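Local structure of Glyoxalase/bleomycin resistance protein/dioxygenase (Catenulispora acidiphila, 4G6X) at residues A110-R115 / I146-I151; L48-K53 / T75-E80. The protein is of unsettled function, but belongs to the vicinal oxygen chelate (glyoxalase/bleomycin resistance) superfamily and may act as a dioxygenase. One frame throughout, in Å; residues are numbered along the deposited sequence.

Contact 1. Residues A110-R115 / I146-I151; sequences AAEYER and IQLMQI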
loop_
_atom_site.group_PDB
_atom_site.type_symbol
_atom_site.label_atom_id
_atom_site.label_comp_id
_atom_site.label_asym_id
_atom_site.label_seq_id
_atom_site.Cartn_x
_atom_site.Cartn_y
_atom_site.Cartn_z
ATOM N N ALA A 110 10.672 13.282 15.957
ATOM C CA ALA A 110 11.806 13.308 16.870
ATOM C C ALA A 110 11.618 12.309 17.996
ATOM O O ALA A 110 12.527 11.531 18.319
ATOM C CB ALA A 110 11.994 14.718 17.452
ATOM N N ALA A 111 10.439 12.374 18.606
ATOM C CA ALA A 111 10.065 11.516 19.711
ATOM C C ALA A 111 10.080 10.076 19.270
ATOM O O ALA A 111 10.595 9.193 19.953
ATOM C CB ALA A 111 8.666 11.881 20.176
ATOM N N GLU A 112 9.479 9.816 18.111
ATOM C CA GLU A 112 9.393 8.445 17.648
ATOM C C GLU A 112 10.771 7.858 17.235
ATOM O O GLU A 112 11.091 6.706 17.569
ATOM C CB GLU A 112 8.345 8.353 16.542
ATOM C CG GLU A 112 7.961 6.925 16.161
ATOM C CD GLU A 112 7.171 6.153 17.215
ATOM O OE1 GLU A 112 6.826 6.702 18.300
ATOM O OE2 GLU A 112 6.884 4.960 16.953
ATOM N N TYR A 113 11.589 8.664 16.554
ATOM C CA TYR A 113 12.989 8.301 16.296
ATOM C C TYR A 113 13.702 7.899 17.574
ATOM O O TYR A 113 14.409 6.883 17.621
ATOM C CB TYR A 113 13.705 9.437 15.564
ATOM C CG TYR A 113 15.194 9.274 15.498
ATOM C CD1 TYR A 113 15.796 8.322 14.669
ATOM C CD2 TYR A 113 16.023 10.071 16.287
ATOM C CE1 TYR A 113 17.181 8.195 14.614
ATOM C CE2 TYR A 113 17.389 9.937 16.238
ATOM C CZ TYR A 113 17.957 8.993 15.398
ATOM O OH TYR A 113 19.302 8.835 15.353
ATOM N N GLU A 114 13.482 8.678 18.634
ATOM C CA GLU A 114 14.174 8.434 19.897
ATOM C C GLU A 114 13.635 7.156 20.529
ATOM O O GLU A 114 14.397 6.339 21.014
ATOM C CB GLU A 114 14.039 9.640 20.867
ATOM C CG GLU A 114 15.374 10.072 21.467
ATOM C CD GLU A 114 16.423 10.402 20.394
ATOM O OE1 GLU A 114 16.274 11.443 19.715
ATOM O OE2 GLU A 114 17.394 9.616 20.216
ATOM N N ARG A 115 12.323 6.969 20.478
ATOM C CA ARG A 115 11.714 5.780 21.082
ATOM C C ARG A 115 12.183 4.512 20.372
ATOM O O ARG A 115 12.561 3.519 20.994
ATOM C CB ARG A 115 10.193 5.864 21.003
ATOM C CG ARG A 115 9.426 4.791 21.770
ATOM C CD ARG A 115 7.915 4.941 21.573
ATOM N NE ARG A 115 7.430 4.498 20.268
ATOM C CZ ARG A 115 7.272 3.218 19.925
ATOM N NH1 ARG A 115 7.550 2.230 20.782
ATOM N NH2 ARG A 115 6.841 2.916 18.715
ATOM N N ILE A 146 11.488 1.601 5.633
ATOM C CA ILE A 146 10.172 2.082 5.994
ATOM C C ILE A 146 10.366 3.535 6.317
ATOM O O ILE A 146 11.294 3.875 7.070
ATOM C CB ILE A 146 9.642 1.389 7.246
ATOM C CG1 ILE A 146 9.433 -0.113 6.984
ATOM C CG2 ILE A 146 8.330 2.016 7.732
ATOM C CD1 ILE A 146 8.463 -0.453 5.857
ATOM N N GLN A 147 9.557 4.377 5.709
ATOM C CA GLN A 147 9.622 5.807 5.987
ATOM C C GLN A 147 8.596 6.236 7.046
ATOM O O GLN A 147 7.414 5.872 6.973
ATOM C CB GLN A 147 9.430 6.585 4.678
ATOM C CG GLN A 147 9.647 8.081 4.734
ATOM C CD GLN A 147 9.334 8.744 3.413
ATOM O OE1 GLN A 147 8.231 8.636 2.882
ATOM N NE2 GLN A 147 10.280 9.432 2.903
ATOM N N LEU A 148 9.085 7.050 7.985
ATOM C CA LEU A 148 8.260 7.865 8.868
ATOM C C LEU A 148 8.171 9.292 8.356
ATOM O O LEU A 148 9.154 9.902 7.952
ATOM C CB LEU A 148 8.872 7.910 10.236
ATOM C CG LEU A 148 8.681 6.761 11.227
ATOM C CD1 LEU A 148 8.101 5.492 10.710
ATOM C CD2 LEU A 148 9.829 6.596 12.236
HETATM N N MSE A 149 6.968 9.829 8.378
HETATM C CA MSE A 149 6.687 11.151 7.827
HETATM C C MSE A 149 5.979 11.987 8.856
HETATM O O MSE A 149 4.895 11.613 9.359
HETATM C CB MSE A 149 5.723 11.109 6.645
HETATM C CG MSE A 149 6.254 10.341 5.410
HETATM SE SE MSE A 149 5.069 10.361 3.784
HETATM C CE MSE A 149 4.718 12.260 4.070
ATOM N N GLN A 150 6.498 13.186 9.096
ATOM C CA GLN A 150 5.863 13.987 10.151
ATOM C C GLN A 150 4.714 14.794 9.629
ATOM O O GLN A 150 4.867 15.712 8.803
ATOM C CB GLN A 150 6.814 14.833 10.963
ATOM C CG GLN A 150 6.041 15.545 12.079
ATOM C CD GLN A 150 6.951 16.266 13.027
ATOM O OE1 GLN A 150 7.420 15.715 14.016
ATOM N NE2 GLN A 150 7.171 17.532 12.747
ATOM N N ILE A 151 3.565 14.382 10.180
ATOM C CA ILE A 151 2.230 14.853 9.882
ATOM C C ILE A 151 1.493 14.823 11.229
ATOM O O ILE A 151 0.867 15.827 11.633
ATOM C CB ILE A 151 1.536 13.919 8.833
ATOM C CG1 ILE A 151 2.216 14.040 7.449
ATOM C CG2 ILE A 151 0.040 14.207 8.708
ATOM C CD1 ILE A 151 1.688 13.086 6.396
HETATM O O HOH W 1 9.587 16.288 15.430
#
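Glu-112 and Leu-148 meet because of how each side chain leaves its backbone: Glu-112 holds CG anti to its N (chi1 -169°) and then bends at chi2 (69°), while Leu-148 keeps CG beside its own N and a nearly eclipsed chi2 (12°) sets CD2. CG of Glu-112 lies 4.4 Å from CD2 of Leu-148, a loose van der Waals approach of a methylene and a methyl, and Met-25 of the second subunit packs on both residues.

The bend also carries the Glu-112 carboxylate to Arg-115, whose guanidinium grips it side-on in a salt bridge. NE of Arg-115 reaches OE1 of Glu-112 at 3.0 Å from above the carboxylate plane; NH2 of Arg-115 reaches OE2 of Glu-112 at 2.7 Å, on the syn side of OE2 but tilted out of that plane. Two bonds should fix the carboxylate's rotation. NH2 also bonds the carbonyl O of Lys-47.

At the more open end, a water accepts from N of Ala-110 (3.2 Å) and donates to OE1 of Gln-150 (2.7 Å). That OE1 also accepts directly from N of Ile-109. Helix 109-118 against strand 145-150 is the helix-on-sheet packing of a beta-alpha-beta-beta-beta module of the vicinal oxygen chelate fold.

Contact 2. Residues L48-K53 / T75-E80; sequences LGFLVK and TQLLLE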
loop_
_atom_site.group_PDB
_atom_site.type_symbol
_atom_site.label_atom_id
_atom_site.label_comp_id
_atom_site.label_asym_id
_atom_site.label_seq_id
_atom_site.Cartn_x
_atom_site.Cartn_y
_atom_site.Cartn_z
ATOM N N LEU A 48 7.317 -1.322 16.362
ATOM C CA LEU A 48 6.618 -0.215 15.752
ATOM C C LEU A 48 5.288 0.135 16.459
ATOM O O LEU A 48 4.789 1.247 16.309
ATOM C CB LEU A 48 6.331 -0.508 14.286
ATOM C CG LEU A 48 7.614 -0.712 13.461
ATOM C CD1 LEU A 48 7.200 -0.779 11.954
ATOM C CD2 LEU A 48 8.699 0.333 13.662
ATOM N N GLY A 49 4.732 -0.805 17.203
ATOM C CA GLY A 49 3.514 -0.571 17.974
ATOM C C GLY A 49 2.185 -0.858 17.306
ATOM O O GLY A 49 1.103 -0.532 17.860
ATOM N N PHE A 50 2.213 -1.438 16.119
ATOM C CA PHE A 50 0.982 -1.948 15.536
ATOM C C PHE A 50 0.358 -3.104 16.336
ATOM O O PHE A 50 1.016 -3.792 17.121
ATOM C CB PHE A 50 1.158 -2.369 14.065
ATOM C CG PHE A 50 1.569 -1.246 13.131
ATOM C CD1 PHE A 50 0.647 -0.298 12.692
ATOM C CD2 PHE A 50 2.862 -1.156 12.675
ATOM C CE1 PHE A 50 1.020 0.712 11.820
ATOM C CE2 PHE A 50 3.241 -0.166 11.781
ATOM C CZ PHE A 50 2.321 0.761 11.336
ATOM N N LEU A 51 -0.939 -3.279 16.157
ATOM C CA LEU A 51 -1.683 -4.360 16.806
ATOM C C LEU A 51 -2.091 -5.390 15.766
ATOM O O LEU A 51 -2.520 -5.027 14.649
ATOM C CB LEU A 51 -2.984 -3.823 17.419
ATOM C CG LEU A 51 -2.825 -2.609 18.339
ATOM C CD1 LEU A 51 -4.202 -2.252 18.883
ATOM C CD2 LEU A 51 -1.850 -2.920 19.463
ATOM N N VAL A 52 -2.054 -6.661 16.140
ATOM C CA VAL A 52 -2.570 -7.697 15.200
ATOM C C VAL A 52 -4.092 -7.560 15.036
ATOM O O VAL A 52 -4.815 -7.370 16.031
ATOM C CB VAL A 52 -2.207 -9.119 15.674
ATOM C CG1 VAL A 52 -2.931 -10.171 14.825
ATOM C CG2 VAL A 52 -0.698 -9.297 15.603
ATOM N N LYS A 53 -4.570 -7.520 13.794
ATOM C CA LYS A 53 -5.972 -7.428 13.476
ATOM C C LYS A 53 -6.506 -8.785 13.048
ATOM O O LYS A 53 -7.441 -9.300 13.608
ATOM C CB LYS A 53 -6.199 -6.388 12.396
ATOM C CG LYS A 53 -7.604 -6.248 11.956
ATOM C CD LYS A 53 -8.428 -5.678 13.124
ATOM C CE LYS A 53 -9.713 -5.096 12.583
ATOM N NZ LYS A 53 -10.483 -4.455 13.681
ATOM N N THR A 75 -7.512 1.381 8.135
ATOM C CA THR A 75 -6.761 0.681 7.115
ATOM C C THR A 75 -5.894 -0.347 7.781
ATOM O O THR A 75 -5.368 -0.090 8.861
ATOM C CB THR A 75 -5.951 1.700 6.314
ATOM O OG1 THR A 75 -6.875 2.695 5.782
ATOM C CG2 THR A 75 -5.159 1.048 5.211
ATOM N N GLN A 76 -5.785 -1.512 7.150
ATOM C CA GLN A 76 -4.978 -2.619 7.636
ATOM C C GLN A 76 -3.713 -2.756 6.779
ATOM O O GLN A 76 -3.729 -2.384 5.616
ATOM C CB GLN A 76 -5.755 -3.922 7.530
ATOM C CG GLN A 76 -6.867 -4.014 8.541
ATOM C CD GLN A 76 -7.723 -5.263 8.362
ATOM O OE1 GLN A 76 -7.224 -6.358 8.058
ATOM N NE2 GLN A 76 -9.013 -5.117 8.639
ATOM N N LEU A 77 -2.620 -3.157 7.412
ATOM C CA LEU A 77 -1.360 -3.475 6.738
ATOM C C LEU A 77 -1.177 -4.982 6.740
ATOM O O LEU A 77 -1.036 -5.652 7.788
ATOM C CB LEU A 77 -0.174 -2.789 7.460
ATOM C CG LEU A 77 1.270 -3.202 7.119
ATOM C CD1 LEU A 77 1.563 -2.708 5.709
ATOM C CD2 LEU A 77 2.237 -2.633 8.165
ATOM N N LEU A 78 -1.030 -5.546 5.523
ATOM C CA LEU A 78 -0.839 -6.963 5.326
ATOM C C LEU A 78 0.663 -7.218 5.287
ATOM O O LEU A 78 1.350 -6.508 4.560
ATOM C CB LEU A 78 -1.427 -7.378 3.947
ATOM C CG LEU A 78 -1.271 -8.843 3.538
ATOM C CD1 LEU A 78 -2.136 -9.741 4.405
ATOM C CD2 LEU A 78 -1.624 -8.950 2.047
ATOM N N LEU A 79 1.121 -8.137 6.121
ATOM C CA LEU A 79 2.523 -8.523 6.211
ATOM C C LEU A 79 2.658 -9.799 5.418
ATOM O O LEU A 79 2.440 -10.890 5.929
ATOM C CB LEU A 79 2.936 -8.662 7.669
ATOM C CG LEU A 79 2.728 -7.415 8.527
ATOM C CD1 LEU A 79 3.078 -7.748 9.972
ATOM C CD2 LEU A 79 3.484 -6.213 7.995
ATOM N N GLU A 80 2.902 -9.665 4.114
ATOM C CA GLU A 80 2.764 -10.859 3.264
ATOM C C GLU A 80 4.065 -11.486 2.831
ATOM O O GLU A 80 5.076 -10.785 2.774
ATOM C CB GLU A 80 1.844 -10.635 2.080
ATOM C CG GLU A 80 2.379 -9.778 1.043
ATOM C CD GLU A 80 1.434 -9.603 -0.176
ATOM O OE1 GLU A 80 1.115 -10.530 -0.958
ATOM O OE2 GLU A 80 1.062 -8.446 -0.353
#
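Lys-53 and Gln-76 make the closest approach here, and they make it on the outer, more solvent-accessible side, while Phe-50 and Leu-77 meet less closely in the buried part. The aliphatic chain of Lys-53 crosses the Gln-76 side chain at about a right angle. CG of Lys-53 does most of the touching: it sits over a face of the Gln-76 amide, 3.7 Å from CD of Gln-76 and 3.8 Å from its NE2. Further along, CE of Lys-53 comes within 4.0 Å of NE2 of Gln-76. Chi1 of Lys-53 (178°, anti to the backbone N) sets CG over the amide, and the bend at chi2 (67°) then turns the rest of the chain away, so that NZ ends in a hydrogen bond to the carbonyl O of Pro-72 and a long, weak ion pair to Asp-73. The amide is anchored by OE1 of Gln-76, hydrogen-bonded to OG1 of Thr-65. What joins the two residues is therefore van der Waals contact, NZ of Lys-53 and OE1 of Gln-76 having their partners outside the pair. Lys-53 also touches a crystal neighbour, so its outer course may owe something to the lattice.

Inward, the contact is apolar and looser in distance: CE2 of Phe-50 stands 4.5 Å from CD2 of Leu-77, which approaches the ring obliquely. Both residues are nevertheless buried: Phe-50 stacks edge-to-face with Phe-104, while Met-25 and Ile-27 of the second subunit reach Phe-50 and Leu-77 respectively. Strand 61-67 runs between strands 51-58 and 76-81; Lys-53 and Gln-76 meet over one face of it, by Thr-65, and Phe-50 (just before its strand) and Leu-77 over the other, by Val-66. Leu-77 also packs on Tyr-44 of helix 37-46 and on Thr-30 and Val-32 of strand 29-34.

In the fold
Contact 2 closes before contact 1 opens along the chain, and their centres are about 17 Å apart. Each belongs to one of two four-stranded mixed sheets with the same strand order, 1-4-3-2: contact 2 reaches across strand 61-67, from strand 51-58 to strand 76-81, in the first sheet, and contact 1 lays helix 109-118 by the sheet of strands 102-106, 145-150, 134-139 and 123-129. This repetition is the paired-module architecture of the vicinal oxygen chelate fold. The halves meet directly where NH2 of Arg-115 packs 3.6 Å from O of Leu-48, and Phe-104 links Phe-50 to Ile-146. Met-25 of the second subunit touches both contacts, placing them at the dimer interface.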